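Local structure of CELL division control protein 6 (Pyrobaculum aerophilum, 1FNN) at residues D7-S11 / P12-P16; K63-E66 / L67-K71; K291-L294 / L295-R299; I309-G312 / D313-S317. The protein binds ADP with magnesium as a Cdc6/Cdc18-family AAA+ ATPase and is probably involved in regulating DNA replication. All coordinates share one frame; numbering follows the deposited sequence.

Four local contacts fall into two groups, one by the nucleotide and the P-loop helix, one in the winged-helix region. Near the N terminus, in interaction 1 (7-16), a 3-10 turn is followed by a beta turn beside the bound ADP. Interaction 2 follows at the C-terminal end of helix 57-68, and the two touch: Lys63 NZ reaches Pro16 O, while Val15 packs on Lys63 and Glu66. Interactions 3 and 4 lie on helix 288-304 and at the start of helix 311-324, with their centres about 10 Å apart; Ser317 OG meets Ala296 O between them. The centres of interactions 2 and 3 are about 52 Å apart. All four succeed one another along the chain, and none nests within or crosses another.

Interaction 1. Residues D7-S11 / P12-P16; sequences DSVFS and PSYVP. With ADP (adenosine-5'-diphosphate), chain D.
Tyr14 folds back over Val9 where a short 3-10 turn, residues 7-10, runs into a type I beta turn from Ser11 to Tyr14, in the N-terminal loop that supplies Tyr14 and Pro16 to the ADP pocket. The central touch is a CH-pi contact: Val9 CA sits almost over the middle of the Tyr14 ring, 3.8 Å from its centroid and 12° off the normal. The two side chains lie side by side, pointing the same way, and CG2 of Val9 meets CE1 of Tyr14 at 3.9 Å, near the hydroxyl end. With CG of Tyr14 anti to the backbone N (chi1 -180°), the phenol is placed against the 3-10 turn. That turn is secured by Ser8 O, which accepts from both the backbone N and the OG of Ser11. The beta turn is closed by Tyr14 N, which donates to Ser11 O at 3.0 Å from above the carbonyl plane.

Outside this first shell, Val9 O accepts from Arg205 NH1; Arg205 of helix 195-209 also packs against Tyr14 and Pro16 and gives its NH2 to ADP, so the loop and the nucleotide share one guanidinium group. On the adenine side, Pro16 CG approaches ADP C2 at 3.7 Å. The ribose is reached through a water molecule that lies 2.6 Å from Ser11 O and also meets Tyr14 O. The same oxygen of Ser11 thus serves both the turn and the water, which meets ADP O3' at 2.8 Å and the more distant O2'.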
loop_
_atom_site.group_PDB
_atom_site.type_symbol
_atom_site.label_atom_id
_atom_site.label_comp_id
_atom_site.label_asym_id
_atom_site.label_seq_id
_atom_site.Cartn_x
_atom_site.Cartn_y
_atom_site.Cartn_z
ATOM N N ASP A 7 2.836 -1.215 19.463
ATOM C CA ASP A 7 2.907 -0.288 18.371
ATOM C C ASP A 7 3.964 -0.572 17.311
ATOM O O ASP A 7 3.779 -0.104 16.176
ATOM C CB ASP A 7 3.149 1.144 18.848
ATOM C CG ASP A 7 4.531 1.458 19.391
ATOM O OD1 ASP A 7 5.511 1.762 18.714
ATOM O OD2 ASP A 7 4.722 1.424 20.598
ATOM N N SER A 8 4.984 -1.415 17.578
ATOM C CA SER A 8 5.992 -1.681 16.557
ATOM C C SER A 8 5.361 -2.418 15.386
ATOM O O SER A 8 5.820 -2.362 14.237
ATOM C CB SER A 8 7.171 -2.510 17.128
ATOM O OG SER A 8 6.705 -3.844 17.355
ATOM N N VAL A 9 4.287 -3.146 15.620
ATOM C CA VAL A 9 3.512 -3.865 14.612
ATOM C C VAL A 9 2.892 -2.921 13.568
ATOM O O VAL A 9 2.744 -3.289 12.391
ATOM C CB VAL A 9 2.412 -4.639 15.365
ATOM C CG1 VAL A 9 1.296 -5.121 14.453
ATOM C CG2 VAL A 9 3.027 -5.785 16.140
ATOM N N PHE A 10 2.837 -1.633 13.834
ATOM C CA PHE A 10 2.336 -0.604 12.941
ATOM C C PHE A 10 3.418 0.221 12.296
ATOM O O PHE A 10 3.134 1.093 11.461
ATOM C CB PHE A 10 1.372 0.326 13.754
ATOM C CG PHE A 10 0.230 -0.562 14.180
ATOM C CD1 PHE A 10 0.186 -1.095 15.460
ATOM C CD2 PHE A 10 -0.790 -0.856 13.286
ATOM C CE1 PHE A 10 -0.851 -1.905 15.846
ATOM C CE2 PHE A 10 -1.839 -1.673 13.678
ATOM C CZ PHE A 10 -1.871 -2.200 14.958
ATOM N N SER A 11 4.709 -0.071 12.597
ATOM C CA SER A 11 5.686 0.796 11.916
ATOM C C SER A 11 6.009 0.227 10.551
ATOM O O SER A 11 5.917 -0.974 10.287
ATOM C CB SER A 11 6.994 0.983 12.709
ATOM O OG SER A 11 7.504 -0.324 12.850
ATOM N N PRO A 12 6.434 1.108 9.654
ATOM C CA PRO A 12 6.806 0.784 8.295
ATOM C C PRO A 12 7.801 -0.350 8.165
ATOM O O PRO A 12 7.711 -1.131 7.222
ATOM C CB PRO A 12 7.513 2.054 7.783
ATOM C CG PRO A 12 6.851 3.146 8.560
ATOM C CD PRO A 12 6.644 2.559 9.939
ATOM N N SER A 13 8.719 -0.429 9.120
ATOM C CA SER A 13 9.802 -1.386 9.077
ATOM C C SER A 13 9.421 -2.742 9.625
ATOM O O SER A 13 10.144 -3.700 9.332
ATOM C CB SER A 13 11.010 -0.817 9.826
ATOM O OG SER A 13 10.818 -0.929 11.224
ATOM N N TYR A 14 8.274 -2.883 10.305
ATOM C CA TYR A 14 7.863 -4.196 10.782
ATOM C C TYR A 14 7.632 -5.168 9.639
ATOM O O TYR A 14 6.916 -4.890 8.658
ATOM C CB TYR A 14 6.560 -4.042 11.574
ATOM C CG TYR A 14 5.979 -5.300 12.150
ATOM C CD1 TYR A 14 6.520 -5.803 13.357
ATOM C CD2 TYR A 14 4.940 -5.982 11.551
ATOM C CE1 TYR A 14 5.989 -6.961 13.896
ATOM C CE2 TYR A 14 4.415 -7.137 12.098
ATOM C CZ TYR A 14 4.972 -7.613 13.292
ATOM O OH TYR A 14 4.452 -8.766 13.840
ATOM N N VAL A 15 8.139 -6.377 9.796
ATOM C CA VAL A 15 8.029 -7.466 8.822
ATOM C C VAL A 15 7.187 -8.537 9.496
ATOM O O VAL A 15 7.606 -9.054 10.524
ATOM C CB VAL A 15 9.393 -8.081 8.421
ATOM C CG1 VAL A 15 9.175 -9.273 7.480
ATOM C CG2 VAL A 15 10.289 -7.065 7.730
ATOM N N PRO A 16 5.939 -8.741 9.078
ATOM C CA PRO A 16 5.052 -9.641 9.775
ATOM C C PRO A 16 5.493 -11.079 9.550
ATOM O O PRO A 16 6.224 -11.374 8.599
ATOM C CB PRO A 16 3.673 -9.304 9.210
ATOM C CG PRO A 16 3.964 -8.711 7.872
ATOM C CD PRO A 16 5.331 -8.081 7.883
HETATM P PB ADP D . 5.613 -1.312 -1.303
HETATM O O1B ADP D . 7.129 -1.357 -1.442
HETATM O O2B ADP D . 4.926 -2.105 -2.262
HETATM O O3B ADP D . 5.349 0.112 -1.478
HETATM P PA ADP D . 5.384 -2.297 1.352
HETATM O O1A ADP D . 6.220 -3.499 1.182
HETATM O O2A ADP D . 6.090 -1.253 2.104
HETATM O O3A ADP D . 4.905 -1.779 -0.010
HETATM O "O5'" ADP D . 4.028 -2.625 2.211
HETATM C "C5'" ADP D . 3.345 -1.495 2.725
HETATM C "C4'" ADP D . 2.925 -1.863 4.162
HETATM O "O4'" ADP D . 2.050 -2.966 4.093
HETATM C "C3'" ADP D . 4.069 -2.308 5.065
HETATM O "O3'" ADP D . 3.744 -1.946 6.396
HETATM C "C2'" ADP D . 4.052 -3.775 4.796
HETATM O "O2'" ADP D . 4.655 -4.529 5.849
HETATM C "C1'" ADP D . 2.543 -4.054 4.780
HETATM N N9 ADP D . 2.320 -5.164 3.939
HETATM C C8 ADP D . 2.265 -5.137 2.571
HETATM N N7 ADP D . 1.796 -6.218 2.022
HETATM C C5 ADP D . 1.521 -7.017 3.120
HETATM C C6 ADP D . 1.018 -8.324 3.222
HETATM N N6 ADP D . 0.726 -9.034 2.143
HETATM N N1 ADP D . 0.881 -8.856 4.439
HETATM C C2 ADP D . 1.220 -8.138 5.493
HETATM N N3 ADP D . 1.707 -6.900 5.545
HETATM C C4 ADP D . 1.835 -6.392 4.289
HETATM O O HOH W 1 5.306 -2.857 8.567
#

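Interaction 2. Residues K63-E66 / L67-K71; sequences KLWE and LYKDK
Side chains one helical turn apart pack here at the C-terminal end of helix 57-68, the helix that follows the P-loop in the AAA domain, just where its bonding frays. Lys63 O still receives Leu67 N at 3.0 Å, but the next pairs are mixed: Tyr68 N donates to Trp65 O at 3.0 Å and only weakly to Leu64 O, and Lys69 N to Trp65 O is weak as well.

Trp65 and Lys69 cross at about a right angle. CG of Lys69 lies over the indole face at the pyrrole nitrogen, 3.2 Å from NE1 of Trp65, and Lys69 CA stands over the six-membered ring on the same side, 4.3 Å from its centroid; the chain then bends away toward Glu66 O. Elsewhere on the helix, Leu64 CD2 meets CE2 of Tyr68 at 3.9 Å, and Leu64 O lies at the tyrosine's edge. Lys71 NZ folds back over the rim of the Tyr68 ring and donates to Leu67 O at 2.8 Å.

Around this turn, Lys63 NZ forms a salt bridge with Glu66 OE2 and a hydrogen bond to Pro16 O of the N-terminal loop, Trp65 stacks with Phe76 of strand 75-80, and Leu64 and Tyr68 face helix 23-38, where Asp30 bonds the tyrosine hydroxyl.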
loop_
_atom_site.group_PDB
_atom_site.type_symbol
_atom_site.label_atom_id
_atom_site.label_comp_id
_atom_site.label_asym_id
_atom_site.label_seq_id
_atom_site.Cartn_x
_atom_site.Cartn_y
_atom_site.Cartn_z
ATOM N N LYS A 63 11.118 -10.319 3.263
ATOM C CA LYS A 63 10.749 -11.628 3.752
ATOM C C LYS A 63 11.603 -12.707 3.066
ATOM O O LYS A 63 12.009 -13.690 3.723
ATOM C CB LYS A 63 9.280 -11.928 3.517
ATOM C CG LYS A 63 8.892 -13.374 3.766
ATOM C CD LYS A 63 8.893 -13.712 5.252
ATOM C CE LYS A 63 8.131 -12.792 6.161
ATOM N NZ LYS A 63 8.145 -13.236 7.609
ATOM N N LEU A 64 11.793 -12.521 1.763
ATOM C CA LEU A 64 12.691 -13.477 1.076
ATOM C C LEU A 64 14.059 -13.503 1.783
ATOM O O LEU A 64 14.615 -14.581 2.020
ATOM C CB LEU A 64 12.851 -13.067 -0.374
ATOM C CG LEU A 64 13.509 -13.960 -1.434
ATOM C CD1 LEU A 64 15.009 -13.766 -1.471
ATOM C CD2 LEU A 64 13.124 -15.422 -1.302
ATOM N N TRP A 65 14.665 -12.351 1.970
ATOM C CA TRP A 65 15.972 -12.290 2.667
ATOM C C TRP A 65 15.935 -12.974 4.023
ATOM O O TRP A 65 16.855 -13.700 4.467
ATOM C CB TRP A 65 16.471 -10.847 2.830
ATOM C CG TRP A 65 17.793 -10.856 3.579
ATOM C CD1 TRP A 65 18.035 -10.374 4.839
ATOM C CD2 TRP A 65 19.026 -11.389 3.090
ATOM N NE1 TRP A 65 19.358 -10.584 5.135
ATOM C CE2 TRP A 65 19.996 -11.198 4.112
ATOM C CE3 TRP A 65 19.400 -12.009 1.895
ATOM C CZ2 TRP A 65 21.315 -11.609 3.960
ATOM C CZ3 TRP A 65 20.733 -12.414 1.756
ATOM C CH2 TRP A 65 21.666 -12.208 2.784
ATOM N N GLU A 66 14.872 -12.714 4.806
ATOM C CA GLU A 66 14.704 -13.263 6.124
ATOM C C GLU A 66 14.746 -14.798 6.038
ATOM O O GLU A 66 15.432 -15.406 6.883
ATOM C CB GLU A 66 13.388 -12.799 6.750
ATOM C CG GLU A 66 13.079 -13.241 8.167
ATOM C CD GLU A 66 11.645 -12.724 8.437
ATOM O OE1 GLU A 66 11.420 -11.511 8.541
ATOM O OE2 GLU A 66 10.797 -13.598 8.528
ATOM N N LEU A 67 14.188 -15.390 4.993
ATOM C CA LEU A 67 14.203 -16.845 4.899
ATOM C C LEU A 67 15.579 -17.407 4.527
ATOM O O LEU A 67 15.789 -18.602 4.670
ATOM C CB LEU A 67 13.180 -17.287 3.862
ATOM C CG LEU A 67 11.726 -16.935 4.210
ATOM C CD1 LEU A 67 10.783 -17.217 3.054
ATOM C CD2 LEU A 67 11.287 -17.663 5.478
ATOM N N TYR A 68 16.434 -16.622 3.883
ATOM C CA TYR A 68 17.709 -17.092 3.370
ATOM C C TYR A 68 18.917 -16.581 4.141
ATOM O O TYR A 68 20.017 -17.105 3.961
ATOM C CB TYR A 68 17.894 -16.645 1.908
ATOM C CG TYR A 68 17.219 -17.667 1.009
ATOM C CD1 TYR A 68 17.903 -18.802 0.604
ATOM C CD2 TYR A 68 15.906 -17.491 0.582
ATOM C CE1 TYR A 68 17.311 -19.750 -0.213
ATOM C CE2 TYR A 68 15.290 -18.433 -0.234
ATOM C CZ TYR A 68 15.997 -19.552 -0.626
ATOM O OH TYR A 68 15.396 -20.486 -1.436
ATOM N N LYS A 69 18.705 -15.687 5.073
ATOM C CA LYS A 69 19.687 -14.915 5.801
ATOM C C LYS A 69 20.775 -15.828 6.425
ATOM O O LYS A 69 21.969 -15.532 6.375
ATOM C CB LYS A 69 18.943 -14.328 7.014
ATOM C CG LYS A 69 19.012 -12.874 7.302
ATOM C CD LYS A 69 18.514 -12.470 8.672
ATOM C CE LYS A 69 17.358 -13.246 9.254
ATOM N NZ LYS A 69 17.045 -12.752 10.630
ATOM N N ASP A 70 20.341 -16.941 6.986
ATOM C CA ASP A 70 21.325 -17.797 7.677
ATOM C C ASP A 70 21.813 -18.941 6.821
ATOM O O ASP A 70 22.412 -19.876 7.344
ATOM C CB ASP A 70 20.684 -18.274 8.994
ATOM C CG ASP A 70 20.485 -17.054 9.889
ATOM O OD1 ASP A 70 21.464 -16.309 10.078
ATOM O OD2 ASP A 70 19.366 -16.844 10.390
ATOM N N LYS A 71 21.389 -19.006 5.559
ATOM C CA LYS A 71 21.620 -20.098 4.649
ATOM C C LYS A 71 22.360 -19.663 3.395
ATOM O O LYS A 71 22.305 -20.355 2.370
ATOM C CB LYS A 71 20.285 -20.697 4.170
ATOM C CG LYS A 71 19.221 -20.839 5.220
ATOM C CD LYS A 71 18.169 -21.892 4.974
ATOM C CE LYS A 71 17.555 -21.847 3.597
ATOM N NZ LYS A 71 17.184 -20.475 3.168
#

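Interaction 3. Residues K291-L294 / L295-R299; sequences KLFL and LAIVR
Ile297 lies one turn beyond Phe293 on helix 288-304 of the winged-helix region, and its side chain can be followed outward against that neighbour. CB of Ile297 lies 3.5 Å from Leu294 O. CG1, placed anti to the carbonyl carbon (chi1 -70°), leans back along the helix and comes 3.4 Å from Phe293 O. From there the chain extends, and the terminal CD1 arrives over the phenylalanine ring, 3.8 Å from CE2; it stands 4.2 Å from the ring centroid and 30° off the normal, an off-centre CH-pi contact.

Beneath the pair the helix is regular. Ile297 N donates to Phe293 O at 3.0 Å, and Val298 N to Leu294 O at 2.9 Å with an N-H...O angle of 174°. Helix 332-344 packs on Phe293 through Leu335, Tyr338, Leu339 and Leu342, while Ile297 touches Ile368.

The side-chain to side-chain contact is carbon on ring, while CB and CG1 rest on backbone carbonyls. The meeting of Phe293 and Ile297 is therefore apolar and non-directional, whereas polar ties to the rest of the domain come from Lys291, Arg299 and Ala296 O.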
loop_
_atom_site.group_PDB
_atom_site.type_symbol
_atom_site.label_atom_id
_atom_site.label_comp_id
_atom_site.label_asym_id
_atom_site.label_seq_id
_atom_site.Cartn_x
_atom_site.Cartn_y
_atom_site.Cartn_z
ATOM N N LYS A 291 -29.370 13.701 -2.146
ATOM C CA LYS A 291 -28.960 14.446 -0.980
ATOM C C LYS A 291 -29.732 14.050 0.264
ATOM O O LYS A 291 -29.172 13.797 1.330
ATOM C CB LYS A 291 -29.092 15.990 -1.073
ATOM C CG LYS A 291 -28.146 16.600 -2.123
ATOM C CD LYS A 291 -28.215 18.111 -1.950
ATOM C CE LYS A 291 -27.202 18.920 -2.693
ATOM N NZ LYS A 291 -27.497 19.028 -4.149
ATOM N N LEU A 292 -31.052 13.957 0.185
ATOM C CA LEU A 292 -31.910 13.573 1.273
ATOM C C LEU A 292 -31.586 12.127 1.687
ATOM O O LEU A 292 -31.567 11.844 2.885
ATOM C CB LEU A 292 -33.415 13.658 0.847
ATOM C CG LEU A 292 -33.903 15.130 0.621
ATOM C CD1 LEU A 292 -35.299 15.129 -0.031
ATOM C CD2 LEU A 292 -33.933 15.879 1.940
ATOM N N PHE A 293 -31.394 11.260 0.716
ATOM C CA PHE A 293 -31.047 9.875 1.043
ATOM C C PHE A 293 -29.628 9.837 1.710
ATOM O O PHE A 293 -29.507 9.109 2.681
ATOM C CB PHE A 293 -30.978 9.079 -0.246
ATOM C CG PHE A 293 -30.884 7.586 0.020
ATOM C CD1 PHE A 293 -31.791 6.940 0.813
ATOM C CD2 PHE A 293 -29.837 6.881 -0.565
ATOM C CE1 PHE A 293 -31.704 5.574 1.057
ATOM C CE2 PHE A 293 -29.734 5.506 -0.329
ATOM C CZ PHE A 293 -30.663 4.864 0.476
ATOM N N LEU A 294 -28.683 10.631 1.229
ATOM C CA LEU A 294 -27.368 10.639 1.884
ATOM C C LEU A 294 -27.496 11.189 3.289
ATOM O O LEU A 294 -27.042 10.567 4.285
ATOM C CB LEU A 294 -26.371 11.451 1.054
ATOM C CG LEU A 294 -24.976 11.632 1.698
ATOM C CD1 LEU A 294 -24.300 10.259 1.867
ATOM C CD2 LEU A 294 -24.138 12.532 0.799
ATOM N N LEU A 295 -28.294 12.291 3.453
ATOM C CA LEU A 295 -28.599 12.747 4.799
ATOM C C LEU A 295 -29.196 11.648 5.643
ATOM O O LEU A 295 -28.865 11.491 6.851
ATOM C CB LEU A 295 -29.567 13.961 4.839
ATOM C CG LEU A 295 -29.917 14.539 6.194
ATOM C CD1 LEU A 295 -28.633 14.839 7.011
ATOM C CD2 LEU A 295 -30.655 15.876 6.013
ATOM N N ALA A 296 -30.082 10.816 5.079
ATOM C CA ALA A 296 -30.701 9.773 5.867
ATOM C C ALA A 296 -29.623 8.738 6.358
ATOM O O ALA A 296 -29.825 8.065 7.369
ATOM C CB ALA A 296 -31.665 8.990 4.977
ATOM N N ILE A 297 -28.766 8.331 5.452
ATOM C CA ILE A 297 -27.703 7.341 5.773
ATOM C C ILE A 297 -26.856 7.942 6.889
ATOM O O ILE A 297 -26.548 7.309 7.892
ATOM C CB ILE A 297 -26.872 7.083 4.512
ATOM C CG1 ILE A 297 -27.686 6.308 3.456
ATOM C CG2 ILE A 297 -25.589 6.296 4.857
ATOM C CD1 ILE A 297 -26.984 6.293 2.099
ATOM N N VAL A 298 -26.424 9.185 6.782
ATOM C CA VAL A 298 -25.754 9.919 7.818
ATOM C C VAL A 298 -26.497 9.864 9.144
ATOM O O VAL A 298 -25.870 9.598 10.206
ATOM C CB VAL A 298 -25.469 11.375 7.442
ATOM C CG1 VAL A 298 -24.964 12.145 8.686
ATOM C CG2 VAL A 298 -24.468 11.510 6.310
ATOM N N ARG A 299 -27.812 10.113 9.174
ATOM C CA ARG A 299 -28.580 10.040 10.417
ATOM C C ARG A 299 -28.712 8.654 11.021
ATOM O O ARG A 299 -28.566 8.469 12.274
ATOM C CB ARG A 299 -30.024 10.637 10.257
ATOM C CG ARG A 299 -29.913 12.148 10.085
ATOM C CD ARG A 299 -31.186 12.914 10.410
ATOM N NE ARG A 299 -30.991 14.336 10.078
ATOM C CZ ARG A 299 -32.003 15.194 9.970
ATOM N NH1 ARG A 299 -33.244 14.772 10.169
ATOM N NH2 ARG A 299 -31.737 16.459 9.666
#

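Interaction 4. Residues I309-G312 / D313-S317; sequences ITFG and DAEES
A threonine N-cap opens helix 311-324 of the winged-helix region, directly after the short strand 309-310. Thr310 OG1 accepts from Asp313 N at 3.0 Å, the N-H...O angle being 155°. The hydroxyl oxygen lies between the backbone N and carbonyl carbon of its own residue (chi1 62°), which turns it toward the first turn and lets it cap the Asp313 amide. The regular pattern takes over at once: Ala314 N donates to Thr310 O at 3.1 Å, and Glu315 N to Phe311 O at 3.0 Å.

Ahead of the cap, Ile309 and Asp313 cross at about a right angle, with Ile309 CG2 3.5 Å from Asp313 OD2; the other carboxylate oxygen, OD1, is bonded to Ser300 of helix 288-304. CD1 of Ile309 reaches the methyl of Ala314 at 4.0 Å. Strand pairing with Ile366 holds Ile309 in place, joining the cap to strand 364-367.

One turn on, Phe311 and Glu315 lie obliquely, the ring and carboxylate planes 83° apart. His332 bonds Glu315 OE1 through ND1 and meets the Phe311 ring edge-to-face, linking this turn to helix 332-344. That same OE1 of Glu315 stands 3.7 Å from CE2 of Phe311.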
loop_
_atom_site.group_PDB
_atom_site.type_symbol
_atom_site.label_atom_id
_atom_site.label_comp_id
_atom_site.label_asym_id
_atom_site.label_seq_id
_atom_site.Cartn_x
_atom_site.Cartn_y
_atom_site.Cartn_z
ATOM N N ILE A 309 -24.892 0.352 8.328
ATOM C CA ILE A 309 -26.347 0.288 8.564
ATOM C C ILE A 309 -26.924 -0.372 7.322
ATOM O O ILE A 309 -26.321 -0.508 6.255
ATOM C CB ILE A 309 -27.006 1.593 8.968
ATOM C CG1 ILE A 309 -26.652 2.771 8.043
ATOM C CG2 ILE A 309 -26.661 2.036 10.382
ATOM C CD1 ILE A 309 -27.463 2.863 6.790
ATOM N N THR A 310 -28.090 -0.960 7.448
ATOM C CA THR A 310 -28.704 -1.712 6.360
ATOM C C THR A 310 -29.392 -0.782 5.368
ATOM O O THR A 310 -29.722 0.337 5.760
ATOM C CB THR A 310 -29.730 -2.733 6.889
ATOM O OG1 THR A 310 -30.788 -2.044 7.566
ATOM C CG2 THR A 310 -29.068 -3.697 7.862
ATOM N N PHE A 311 -29.678 -1.179 4.156
ATOM C CA PHE A 311 -30.445 -0.395 3.193
ATOM C C PHE A 311 -31.838 -0.111 3.759
ATOM O O PHE A 311 -32.315 1.030 3.678
ATOM C CB PHE A 311 -30.497 -1.065 1.821
ATOM C CG PHE A 311 -31.287 -0.260 0.795
ATOM C CD1 PHE A 311 -30.631 0.526 -0.127
ATOM C CD2 PHE A 311 -32.662 -0.295 0.768
ATOM C CE1 PHE A 311 -31.328 1.265 -1.064
ATOM C CE2 PHE A 311 -33.376 0.440 -0.163
ATOM C CZ PHE A 311 -32.700 1.221 -1.080
ATOM N N GLY A 312 -32.464 -1.071 4.440
ATOM C CA GLY A 312 -33.769 -0.860 5.056
ATOM C C GLY A 312 -33.762 0.224 6.115
ATOM O O GLY A 312 -34.669 1.066 6.288
ATOM N N ASP A 313 -32.682 0.244 6.929
ATOM C CA ASP A 313 -32.495 1.297 7.902
ATOM C C ASP A 313 -32.483 2.665 7.210
ATOM O O ASP A 313 -33.050 3.640 7.724
ATOM C CB ASP A 313 -31.158 1.146 8.653
ATOM C CG ASP A 313 -30.973 2.072 9.832
ATOM O OD1 ASP A 313 -31.662 3.112 9.975
ATOM O OD2 ASP A 313 -30.092 1.768 10.687
ATOM N N ALA A 314 -31.632 2.798 6.198
ATOM C CA ALA A 314 -31.499 4.078 5.499
ATOM C C ALA A 314 -32.871 4.532 4.912
ATOM O O ALA A 314 -33.139 5.725 4.812
ATOM C CB ALA A 314 -30.489 3.820 4.382
ATOM N N GLU A 315 -33.607 3.613 4.339
ATOM C CA GLU A 315 -34.917 3.910 3.727
ATOM C C GLU A 315 -35.945 4.319 4.773
ATOM O O GLU A 315 -36.505 5.430 4.661
ATOM C CB GLU A 315 -35.447 2.750 2.880
ATOM C CG GLU A 315 -36.852 3.091 2.344
ATOM C CD GLU A 315 -37.302 2.175 1.229
ATOM O OE1 GLU A 315 -36.780 1.051 1.163
ATOM O OE2 GLU A 315 -38.172 2.555 0.405
ATOM N N GLU A 316 -35.953 3.692 5.951
ATOM C CA GLU A 316 -36.828 4.184 7.017
ATOM C C GLU A 316 -36.397 5.536 7.520
ATOM O O GLU A 316 -37.203 6.431 7.841
ATOM C CB GLU A 316 -36.997 3.161 8.150
ATOM C CG GLU A 316 -37.887 1.998 7.715
ATOM C CD GLU A 316 -39.220 2.470 7.119
ATOM O OE1 GLU A 316 -39.847 3.403 7.680
ATOM O OE2 GLU A 316 -39.628 1.902 6.076
ATOM N N SER A 317 -35.090 5.793 7.598
ATOM C CA SER A 317 -34.577 7.091 7.997
ATOM C C SER A 317 -34.996 8.151 6.956
ATOM O O SER A 317 -35.200 9.324 7.299
ATOM C CB SER A 317 -33.033 6.995 8.080
ATOM O OG SER A 317 -32.484 8.271 8.376
#